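Local coordinates for DnaJ homolog subfamily C member 10 (Mus musculus, PDB 3APQ), which reduces disulfide bonds in the endoplasmic reticulum, serving both the correct folding of proteins and the degradation of misfolded ones, at residues 2-7 with 62-67; 96-101 with 139-144; 116-121 with 172-177. All blocks are in the same frame, centred on the assembly; numbering follows the deposited sequence.

Contact 1: residues 2-7 with 62-67; sequences QNFYSL and KKYDKY
The phenolic oxygen of Tyr-64 takes the backbone N-H of Phe-4 at 2.7 Å from Phe-4 N to Tyr-64 OH, with an N-H...O angle of 155°. In this J domain the bond joins the first turn of helix 4-8 to the last turns of helix 58-67. It draws on a backbone N-H of the kind that the start of a helix leaves without a carbonyl partner. Beside this bond the rings of Phe-4 and Tyr-64 form an offset stack, with centroids 4.2 Å apart and planes at 12°. Phe-4 CD2 sits over the centre of the Tyr-64 ring, whereas Tyr-64 CE1 lies toward the rim of the Phe-4 ring. Tyr-64 CG stands anti to its backbone N (chi1 -180°), on the side of helix 58-67 that faces Phe-4. The same helix start carries a capping box: Ser-6 N donates to Asn-3 OD1 from above the carbonyl plane, and Asn-3 N donates to Ser-6 OG. At the edge of the Tyr-64 ring Tyr-5 slides past in the opposite direction and gives its hydroxyl proton to Asp-65, while Arg-61 also bonds that hydroxyl. The phenol and carboxylate are nearly coplanar, and Tyr-5 OH reaches the syn lone pair of Asp-65 OD1 at 2.7 Å.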
loop_
_atom_site.group_PDB
_atom_site.type_symbol
_atom_site.label_atom_id
_atom_site.label_comp_id
_atom_site.label_asym_id
_atom_site.label_seq_id
_atom_site.Cartn_x
_atom_site.Cartn_y
_atom_site.Cartn_z
ATOM N N GLN A 2 12.391 -17.542 18.264
ATOM C CA GLN A 2 11.631 -17.025 17.108
ATOM C C GLN A 2 10.909 -15.704 17.401
ATOM O O GLN A 2 10.422 -15.458 18.496
ATOM C CB GLN A 2 10.650 -18.129 16.633
ATOM C CG GLN A 2 9.910 -17.838 15.324
ATOM C CD GLN A 2 10.870 -17.875 14.143
ATOM O OE1 GLN A 2 10.809 -18.786 13.305
ATOM N NE2 GLN A 2 11.789 -16.905 14.088
ATOM N N ASN A 3 10.826 -14.816 16.423
ATOM C CA ASN A 3 9.972 -13.652 16.574
ATOM C C ASN A 3 9.405 -13.351 15.208
ATOM O O ASN A 3 9.803 -13.990 14.217
ATOM C CB ASN A 3 10.788 -12.447 17.121
ATOM C CG ASN A 3 11.970 -12.077 16.235
ATOM O OD1 ASN A 3 11.804 -11.639 15.100
ATOM N ND2 ASN A 3 13.178 -12.230 16.780
ATOM N N PHE A 4 8.487 -12.384 15.117
ATOM C CA PHE A 4 7.809 -12.163 13.850
ATOM C C PHE A 4 8.727 -11.753 12.720
ATOM O O PHE A 4 8.459 -12.060 11.549
ATOM C CB PHE A 4 6.661 -11.133 13.994
ATOM C CG PHE A 4 5.481 -11.620 14.779
ATOM C CD1 PHE A 4 5.233 -12.995 14.956
ATOM C CD2 PHE A 4 4.577 -10.689 15.306
ATOM C CE1 PHE A 4 4.142 -13.435 15.666
ATOM C CE2 PHE A 4 3.473 -11.109 16.012
ATOM C CZ PHE A 4 3.255 -12.507 16.201
ATOM N N TYR A 5 9.751 -10.974 13.075
ATOM C CA TYR A 5 10.750 -10.508 12.124
ATOM C C TYR A 5 11.550 -11.663 11.526
ATOM O O TYR A 5 11.632 -11.806 10.312
ATOM C CB TYR A 5 11.672 -9.528 12.859
ATOM C CG TYR A 5 10.936 -8.268 13.240
ATOM C CD1 TYR A 5 10.518 -7.393 12.263
ATOM C CD2 TYR A 5 10.664 -7.972 14.564
ATOM C CE1 TYR A 5 9.825 -6.215 12.599
ATOM C CE2 TYR A 5 9.975 -6.819 14.937
ATOM C CZ TYR A 5 9.573 -5.943 13.943
ATOM O OH TYR A 5 8.898 -4.805 14.277
ATOM N N SER A 6 12.142 -12.490 12.391
ATOM C CA SER A 6 12.931 -13.610 11.895
ATOM C C SER A 6 12.051 -14.635 11.183
ATOM O O SER A 6 12.505 -15.263 10.222
ATOM C CB SER A 6 13.789 -14.201 13.014
ATOM O OG SER A 6 12.984 -14.746 14.045
ATOM N N LEU A 7 10.771 -14.749 11.573
ATOM C CA LEU A 7 9.869 -15.632 10.834
ATOM C C LEU A 7 9.734 -15.181 9.378
ATOM O O LEU A 7 9.716 -16.003 8.426
ATOM C CB LEU A 7 8.509 -15.702 11.527
ATOM C CG LEU A 7 7.567 -16.824 11.057
ATOM C CD1 LEU A 7 8.109 -18.266 11.313
ATOM C CD2 LEU A 7 6.166 -16.625 11.717
ATOM N N LYS A 62 3.964 -1.595 16.947
ATOM C CA LYS A 62 4.563 -0.846 18.071
ATOM C C LYS A 62 4.408 -1.615 19.387
ATOM O O LYS A 62 5.343 -1.734 20.204
ATOM C CB LYS A 62 3.838 0.471 18.163
ATOM C CG LYS A 62 4.405 1.479 19.207
ATOM C CD LYS A 62 3.850 2.893 18.890
ATOM C CE LYS A 62 3.808 3.138 17.368
ATOM N NZ LYS A 62 2.908 4.295 16.952
ATOM N N LYS A 63 3.204 -2.127 19.569
ATOM C CA LYS A 63 2.866 -2.940 20.721
ATOM C C LYS A 63 3.735 -4.209 20.757
ATOM O O LYS A 63 4.312 -4.513 21.778
ATOM C CB LYS A 63 1.390 -3.312 20.665
ATOM C CG LYS A 63 0.805 -3.660 22.027
ATOM C CD LYS A 63 -0.664 -4.141 21.933
ATOM C CE LYS A 63 -1.100 -4.746 23.280
ATOM N NZ LYS A 63 -2.501 -5.293 23.250
ATOM N N TYR A 64 3.840 -4.907 19.619
ATOM C CA TYR A 64 4.686 -6.095 19.509
ATOM C C TYR A 64 6.149 -5.800 19.817
ATOM O O TYR A 64 6.814 -6.583 20.492
ATOM C CB TYR A 64 4.564 -6.707 18.089
ATOM C CG TYR A 64 5.418 -7.946 17.912
ATOM C CD1 TYR A 64 5.015 -9.170 18.485
ATOM C CD2 TYR A 64 6.643 -7.902 17.222
ATOM C CE1 TYR A 64 5.778 -10.334 18.360
ATOM C CE2 TYR A 64 7.435 -9.090 17.066
ATOM C CZ TYR A 64 6.987 -10.291 17.656
ATOM O OH TYR A 64 7.657 -11.502 17.530
ATOM N N ASP A 65 6.657 -4.688 19.270
ATOM C CA ASP A 65 8.044 -4.264 19.515
ATOM C C ASP A 65 8.306 -4.069 20.960
ATOM O O ASP A 65 9.350 -4.496 21.468
ATOM C CB ASP A 65 8.356 -2.990 18.737
ATOM C CG ASP A 65 8.576 -3.274 17.284
ATOM O OD1 ASP A 65 8.738 -4.476 16.965
ATOM O OD2 ASP A 65 8.637 -2.317 16.456
ATOM N N LYS A 66 7.327 -3.493 21.644
ATOM C CA LYS A 66 7.493 -3.160 23.044
ATOM C C LYS A 66 7.286 -4.325 24.009
ATOM O O LYS A 66 8.026 -4.457 24.980
ATOM C CB LYS A 66 6.546 -2.022 23.402
ATOM C CG LYS A 66 7.163 -1.039 24.346
ATOM C CD LYS A 66 6.500 0.315 24.167
ATOM C CE LYS A 66 6.747 1.167 25.386
ATOM N NZ LYS A 66 5.842 2.336 25.331
ATOM N N TYR A 67 6.305 -5.172 23.720
ATOM C CA TYR A 67 5.799 -6.148 24.670
ATOM C C TYR A 67 5.773 -7.598 24.182
ATOM O O TYR A 67 5.223 -8.460 24.878
ATOM C CB TYR A 67 4.357 -5.783 25.000
ATOM C CG TYR A 67 4.227 -4.415 25.626
ATOM C CD1 TYR A 67 4.856 -4.147 26.850
ATOM C CD2 TYR A 67 3.502 -3.385 24.985
ATOM C CE1 TYR A 67 4.762 -2.902 27.438
ATOM C CE2 TYR A 67 3.412 -2.111 25.563
ATOM C CZ TYR A 67 4.027 -1.895 26.778
ATOM O OH TYR A 67 3.942 -0.689 27.390
#

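Contact 2: residues 96-101 with 139-144; sequences DPEIIT and FAKEVD
Ile-99 CG1 presses on Ala-140 CB at 3.4 Å, closer than carbon atoms usually lie, and Ile-99 CD1 rests on the same methyl, which Ala-140 turns toward the loop. Glu-98 CB covers it as well, at 3.7 Å from Ala-140 CB. Further out, the Glu-98 chain crosses that of Lys-141 obliquely, with Glu-98 CD 3.7 Å from Lys-141 CG. The Glu-98 chain is bent at its second torsion (chi2 81°), which brings CD to Lys-141 CG. Its own CG meets the carboxylate of Asp-144, and the two acid planes stand 76° apart.

The segments belong to the thioredoxin fold of this fragment: residues 96-99 make a type I turn leading into the edge strand 100-101, and residues 139-142 end helix 127-142. Strand 148-153 underlies the meeting point, with Ile-149 touching both Ile-99 and Ala-140.

Charge acts at longer range. Glu-98 OE1 and Lys-141 NZ stand 4.5 Å apart, beyond a salt bridge, and a water spans them, donating to Glu-98 OE1 at 2.9 Å while accepting from Lys-141 NZ. An alanine in place of Glu-98 would probably leave this water without its carboxylate acceptor and Lys-141 NZ without the nearer of two acidic neighbours, and would uncover Lys-141 CG.

Two more waters join the segments. One donates to Asp-96 OD1 and accepts a weak bond from Lys-141 NZ; the other carboxylate oxygen of Asp-96, OD2, belongs to a salt bridge with Arg-137. The remaining water lies 2.7 Å from Glu-98 O and 2.9 Å from Ala-140 O, linking the carbonyl of the turn to that of the helix.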
loop_
_atom_site.group_PDB
_atom_site.type_symbol
_atom_site.label_atom_id
_atom_site.label_comp_id
_atom_site.label_asym_id
_atom_site.label_seq_id
_atom_site.Cartn_x
_atom_site.Cartn_y
_atom_site.Cartn_z
ATOM N N ASP A 96 7.715 -0.394 -7.958
ATOM C CA ASP A 96 7.728 0.829 -8.738
ATOM C C ASP A 96 8.327 1.913 -7.851
ATOM O O ASP A 96 7.632 2.493 -7.022
ATOM C CB ASP A 96 6.300 1.185 -9.181
ATOM C CG ASP A 96 5.627 0.000 -9.818
ATOM O OD1 ASP A 96 6.214 -0.468 -10.820
ATOM O OD2 ASP A 96 4.600 -0.504 -9.284
ATOM N N PRO A 97 9.642 2.182 -8.004
ATOM C CA PRO A 97 10.275 3.088 -7.056
ATOM C C PRO A 97 9.767 4.532 -7.222
ATOM O O PRO A 97 9.891 5.326 -6.287
ATOM C CB PRO A 97 11.796 2.971 -7.418
ATOM C CG PRO A 97 11.842 2.430 -8.779
ATOM C CD PRO A 97 10.635 1.497 -8.841
ATOM N N GLU A 98 9.136 4.842 -8.353
ATOM C CA GLU A 98 8.567 6.207 -8.588
ATOM C C GLU A 98 7.291 6.549 -7.859
ATOM O O GLU A 98 6.856 7.722 -7.836
ATOM C CB GLU A 98 8.304 6.410 -10.084
ATOM C CG GLU A 98 9.568 6.256 -10.983
ATOM C CD GLU A 98 9.920 4.817 -11.285
ATOM O OE1 GLU A 98 9.126 3.901 -10.938
ATOM O OE2 GLU A 98 10.994 4.611 -11.882
ATOM N N ILE A 99 6.714 5.531 -7.251
ATOM C CA ILE A 99 5.470 5.643 -6.524
ATOM C C ILE A 99 5.648 5.345 -5.034
ATOM O O ILE A 99 6.215 4.346 -4.696
ATOM C CB ILE A 99 4.414 4.701 -7.120
ATOM C CG1 ILE A 99 4.008 5.169 -8.500
ATOM C CG2 ILE A 99 3.236 4.561 -6.274
ATOM C CD1 ILE A 99 3.420 4.108 -9.308
ATOM N N ILE A 100 5.183 6.247 -4.185
ATOM C CA ILE A 100 5.318 5.923 -2.764
ATOM C C ILE A 100 3.967 5.414 -2.236
ATOM O O ILE A 100 2.947 6.079 -2.406
ATOM C CB ILE A 100 5.737 7.196 -1.942
ATOM C CG1 ILE A 100 7.013 7.902 -2.477
ATOM C CG2 ILE A 100 5.818 6.896 -0.432
ATOM C CD1 ILE A 100 8.151 6.996 -2.854
ATOM N N THR A 101 3.950 4.219 -1.623
ATOM C CA THR A 101 2.704 3.708 -1.039
ATOM C C THR A 101 2.651 4.192 0.394
ATOM O O THR A 101 3.565 3.911 1.187
ATOM C CB THR A 101 2.670 2.188 -1.096
ATOM O OG1 THR A 101 2.640 1.818 -2.467
ATOM C CG2 THR A 101 1.423 1.616 -0.400
ATOM N N PHE A 139 3.010 6.859 -15.936
ATOM C CA PHE A 139 2.874 8.281 -15.615
ATOM C C PHE A 139 3.912 8.687 -14.547
ATOM O O PHE A 139 4.591 9.735 -14.670
ATOM C CB PHE A 139 1.429 8.517 -15.134
ATOM C CG PHE A 139 1.255 9.727 -14.282
ATOM C CD1 PHE A 139 1.378 10.993 -14.824
ATOM C CD2 PHE A 139 0.961 9.606 -12.940
ATOM C CE1 PHE A 139 1.204 12.122 -14.022
ATOM C CE2 PHE A 139 0.822 10.718 -12.138
ATOM C CZ PHE A 139 0.943 11.992 -12.699
ATOM N N ALA A 140 4.015 7.878 -13.484
ATOM C CA ALA A 140 4.949 8.192 -12.389
ATOM C C ALA A 140 6.397 8.282 -12.882
ATOM O O ALA A 140 7.171 9.143 -12.434
ATOM C CB ALA A 140 4.821 7.164 -11.183
ATOM N N LYS A 141 6.762 7.464 -13.856
ATOM C CA LYS A 141 8.097 7.593 -14.447
ATOM C C LYS A 141 8.247 8.869 -15.221
ATOM O O LYS A 141 9.307 9.501 -15.190
ATOM C CB LYS A 141 8.369 6.454 -15.400
ATOM C CG LYS A 141 8.394 5.117 -14.687
ATOM C CD LYS A 141 8.087 4.120 -15.703
ATOM C CE LYS A 141 9.218 3.229 -15.890
ATOM N NZ LYS A 141 8.787 2.101 -15.073
ATOM N N GLU A 142 7.190 9.237 -15.930
ATOM C CA GLU A 142 7.297 10.410 -16.814
ATOM C C GLU A 142 7.477 11.711 -16.044
ATOM O O GLU A 142 8.286 12.564 -16.427
ATOM C CB GLU A 142 6.074 10.482 -17.740
ATOM C CG GLU A 142 6.061 11.708 -18.577
ATOM C CD GLU A 142 5.443 11.489 -19.947
ATOM O OE1 GLU A 142 5.097 10.328 -20.303
ATOM O OE2 GLU A 142 5.272 12.501 -20.649
ATOM N N VAL A 143 6.755 11.843 -14.934
ATOM C CA VAL A 143 6.813 13.028 -14.097
ATOM C C VAL A 143 7.714 12.876 -12.877
ATOM O O VAL A 143 7.646 13.686 -11.942
ATOM C CB VAL A 143 5.379 13.472 -13.616
ATOM C CG1 VAL A 143 4.483 13.866 -14.797
ATOM C CG2 VAL A 143 4.718 12.411 -12.733
ATOM N N ASP A 144 8.549 11.839 -12.864
ATOM C CA ASP A 144 9.414 11.607 -11.706
ATOM C C ASP A 144 10.211 12.846 -11.292
ATOM O O ASP A 144 10.961 13.400 -12.086
ATOM C CB ASP A 144 10.361 10.427 -12.037
ATOM C CG ASP A 144 11.095 9.905 -10.826
ATOM O OD1 ASP A 144 10.603 10.075 -9.678
ATOM O OD2 ASP A 144 12.165 9.275 -11.023
HETATM O O HOH W 1 7.476 1.075 -12.410
HETATM O O HOH W 2 6.996 9.787 -9.567
HETATM O O HOH W 3 10.350 1.746 -12.474
#

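Contact 3: residues 116-121 with 172-177; sequences LWFVNF and LFIFRS
Phe-118 and Ile-174 face each other as a non-hydrogen-bonded pair in the central sheet of the thioredoxin fold, where strand 117-122 runs antiparallel to strand 171-175. Followed outward, Phe-118 first meets Ile-174, whose CD1 lies 3.9 Å from Phe-118 CB. Phe-118 CG, set anti to the backbone N (chi1 -172°), stays beside the same Ile-174 methyl. Next, Phe-118 CD2 presents the ring edge to Phe-173 O at 3.5 Å. Finally, Phe-118 CE2 reaches Leu-172 CB at 3.7 Å. Trp-136 meets the ring edge-to-face, placing helix 127-142 on this side of the sheet.

Leu-116 CD1 extends the same layer, touching Ile-174 CG1 at 3.5 Å. At its other end Asn-120 and Leu-172 lie side by side. On the opposite face Phe-121 and Phe-175 reach tip to tip, Phe-121 CE2 to Phe-175 CE2 at 3.8 Å, while Phe-173 crosses Phe-121 at about a right angle. Between the faces, Trp-117 and Phe-175 exchange two backbone bonds, as do Val-119 and Phe-173; Val-119 N to Phe-173 O is nearly straight, with an N-H...O angle of 177°. Backbone bonds thus hold the register, while mostly apolar side chains pack on both faces.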
loop_
_atom_site.group_PDB
_atom_site.type_symbol
_atom_site.label_atom_id
_atom_site.label_comp_id
_atom_site.label_asym_id
_atom_site.label_seq_id
_atom_site.Cartn_x
_atom_site.Cartn_y
_atom_site.Cartn_z
ATOM N N LEU A 116 3.695 19.015 -3.400
ATOM C CA LEU A 116 2.532 18.668 -4.216
ATOM C C LEU A 116 2.472 17.116 -4.376
ATOM O O LEU A 116 3.441 16.528 -4.842
ATOM C CB LEU A 116 2.642 19.338 -5.579
ATOM C CG LEU A 116 1.574 18.952 -6.622
ATOM C CD1 LEU A 116 0.227 19.428 -6.102
ATOM C CD2 LEU A 116 1.813 19.537 -7.986
ATOM N N TRP A 117 1.384 16.501 -3.944
ATOM C CA TRP A 117 1.234 15.029 -4.019
ATOM C C TRP A 117 0.031 14.661 -4.860
ATOM O O TRP A 117 -1.084 15.215 -4.654
ATOM C CB TRP A 117 1.007 14.472 -2.627
ATOM C CG TRP A 117 2.259 14.252 -1.852
ATOM C CD1 TRP A 117 2.906 15.154 -1.024
ATOM C CD2 TRP A 117 3.018 13.030 -1.785
ATOM N NE1 TRP A 117 4.012 14.538 -0.439
ATOM C CE2 TRP A 117 4.116 13.257 -0.907
ATOM C CE3 TRP A 117 2.890 11.779 -2.401
ATOM C CZ2 TRP A 117 5.073 12.259 -0.605
ATOM C CZ3 TRP A 117 3.840 10.785 -2.097
ATOM C CH2 TRP A 117 4.931 11.051 -1.225
ATOM N N PHE A 118 0.172 13.680 -5.739
ATOM C CA PHE A 118 -0.947 13.185 -6.501
ATOM C C PHE A 118 -1.049 11.711 -6.136
ATOM O O PHE A 118 -0.082 10.944 -6.361
ATOM C CB PHE A 118 -0.585 13.363 -7.972
ATOM C CG PHE A 118 -1.714 13.084 -8.951
ATOM C CD1 PHE A 118 -1.407 13.005 -10.299
ATOM C CD2 PHE A 118 -3.081 12.997 -8.559
ATOM C CE1 PHE A 118 -2.427 12.801 -11.261
ATOM C CE2 PHE A 118 -4.082 12.782 -9.495
ATOM C CZ PHE A 118 -3.764 12.678 -10.860
ATOM N N VAL A 119 -2.164 11.363 -5.496
ATOM C CA VAL A 119 -2.340 10.076 -4.843
ATOM C C VAL A 119 -3.505 9.261 -5.452
ATOM O O VAL A 119 -4.611 9.775 -5.674
ATOM C CB VAL A 119 -2.598 10.289 -3.330
ATOM C CG1 VAL A 119 -2.834 8.913 -2.597
ATOM C CG2 VAL A 119 -1.414 11.048 -2.731
ATOM N N ASN A 120 -3.208 7.994 -5.727
ATOM C CA ASN A 120 -4.149 7.023 -6.239
ATOM C C ASN A 120 -4.636 6.210 -5.055
ATOM O O ASN A 120 -3.839 5.435 -4.469
ATOM C CB ASN A 120 -3.426 6.112 -7.230
ATOM C CG ASN A 120 -4.274 4.952 -7.708
ATOM O OD1 ASN A 120 -5.446 4.830 -7.351
ATOM N ND2 ASN A 120 -3.696 4.127 -8.572
ATOM N N PHE A 121 -5.910 6.405 -4.705
ATOM C CA PHE A 121 -6.597 5.634 -3.656
ATOM C C PHE A 121 -7.242 4.436 -4.336
ATOM O O PHE A 121 -8.149 4.585 -5.175
ATOM C CB PHE A 121 -7.691 6.447 -2.941
ATOM C CG PHE A 121 -7.158 7.563 -2.083
ATOM C CD1 PHE A 121 -6.986 7.383 -0.726
ATOM C CD2 PHE A 121 -6.885 8.809 -2.648
ATOM C CE1 PHE A 121 -6.490 8.425 0.064
ATOM C CE2 PHE A 121 -6.369 9.854 -1.866
ATOM C CZ PHE A 121 -6.187 9.653 -0.511
ATOM N N LEU A 172 -8.482 9.455 -7.570
ATOM C CA LEU A 172 -7.185 10.116 -7.697
ATOM C C LEU A 172 -7.341 11.585 -7.277
ATOM O O LEU A 172 -8.189 12.310 -7.815
ATOM C CB LEU A 172 -6.628 10.053 -9.134
ATOM C CG LEU A 172 -6.649 8.752 -9.986
ATOM C CD1 LEU A 172 -5.809 8.783 -11.254
ATOM C CD2 LEU A 172 -6.423 7.460 -9.280
ATOM N N PHE A 173 -6.532 12.004 -6.311
ATOM C CA PHE A 173 -6.665 13.357 -5.753
ATOM C C PHE A 173 -5.309 13.986 -5.698
ATOM O O PHE A 173 -4.308 13.323 -5.335
ATOM C CB PHE A 173 -7.169 13.298 -4.327
ATOM C CG PHE A 173 -8.658 13.085 -4.191
ATOM C CD1 PHE A 173 -9.540 14.192 -4.227
ATOM C CD2 PHE A 173 -9.189 11.811 -3.990
ATOM C CE1 PHE A 173 -10.946 14.021 -4.066
ATOM C CE2 PHE A 173 -10.589 11.632 -3.819
ATOM C CZ PHE A 173 -11.459 12.735 -3.871
ATOM N N ILE A 174 -5.258 15.277 -5.992
ATOM C CA ILE A 174 -4.005 15.993 -5.826
ATOM C C ILE A 174 -4.083 16.895 -4.577
ATOM O O ILE A 174 -5.142 17.503 -4.284
ATOM C CB ILE A 174 -3.610 16.646 -7.148
ATOM C CG1 ILE A 174 -2.155 17.065 -7.145
ATOM C CG2 ILE A 174 -4.524 17.799 -7.485
ATOM C CD1 ILE A 174 -1.543 17.146 -8.570
ATOM N N PHE A 175 -2.999 16.915 -3.794
ATOM C CA PHE A 175 -3.008 17.586 -2.468
ATOM C C PHE A 175 -1.805 18.522 -2.368
ATOM O O PHE A 175 -0.695 18.215 -2.842
ATOM C CB PHE A 175 -2.824 16.560 -1.318
ATOM C CG PHE A 175 -3.912 15.541 -1.187
ATOM C CD1 PHE A 175 -5.020 15.791 -0.362
ATOM C CD2 PHE A 175 -3.822 14.311 -1.863
ATOM C CE1 PHE A 175 -6.063 14.833 -0.194
ATOM C CE2 PHE A 175 -4.852 13.348 -1.724
ATOM C CZ PHE A 175 -5.999 13.630 -0.894
ATOM N N ARG A 176 -1.996 19.657 -1.703
ATOM C CA ARG A 176 -0.847 20.418 -1.220
ATOM C C ARG A 176 -1.269 21.184 0.042
ATOM O O ARG A 176 -2.292 21.880 0.024
ATOM C CB ARG A 176 -0.305 21.379 -2.279
ATOM C CG ARG A 176 1.097 21.933 -1.931
ATOM C CD ARG A 176 1.309 23.350 -2.408
ATOM N NE ARG A 176 0.442 23.690 -3.536
ATOM C CZ ARG A 176 0.795 23.631 -4.821
ATOM N NH1 ARG A 176 2.022 23.228 -5.181
ATOM N NH2 ARG A 176 -0.094 23.971 -5.761
ATOM N N SER A 177 -0.495 21.034 1.120
ATOM C CA SER A 177 -0.735 21.799 2.341
ATOM C C SER A 177 -1.256 23.207 2.048
ATOM O O SER A 177 -0.711 23.925 1.203
ATOM C CB SER A 177 0.548 21.922 3.166
ATOM O OG SER A 177 0.245 22.552 4.394
#

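From the N terminus, contact 1 closes first: residues 62-67 return to 2-7 after an excursion of helices and loops without a strand, joining the first and last helices of the J domain. It is complete before the thioredoxin domain begins its own contacts, and its centre lies about 32 Å from that of contact 2 and about 33 Å from that of contact 3. Those two cross instead of nesting, for 116-121 falls inside the loop that contact 2 closes, and 172-177 comes after it. Contact 2 ties helix 127-142 to the turn that leads into the edge strand, and contact 3 pairs two inner strands. Their centres are about 13 Å apart, and they meet where Phe-139 packs against Phe-118 and Ile-100 against Trp-117.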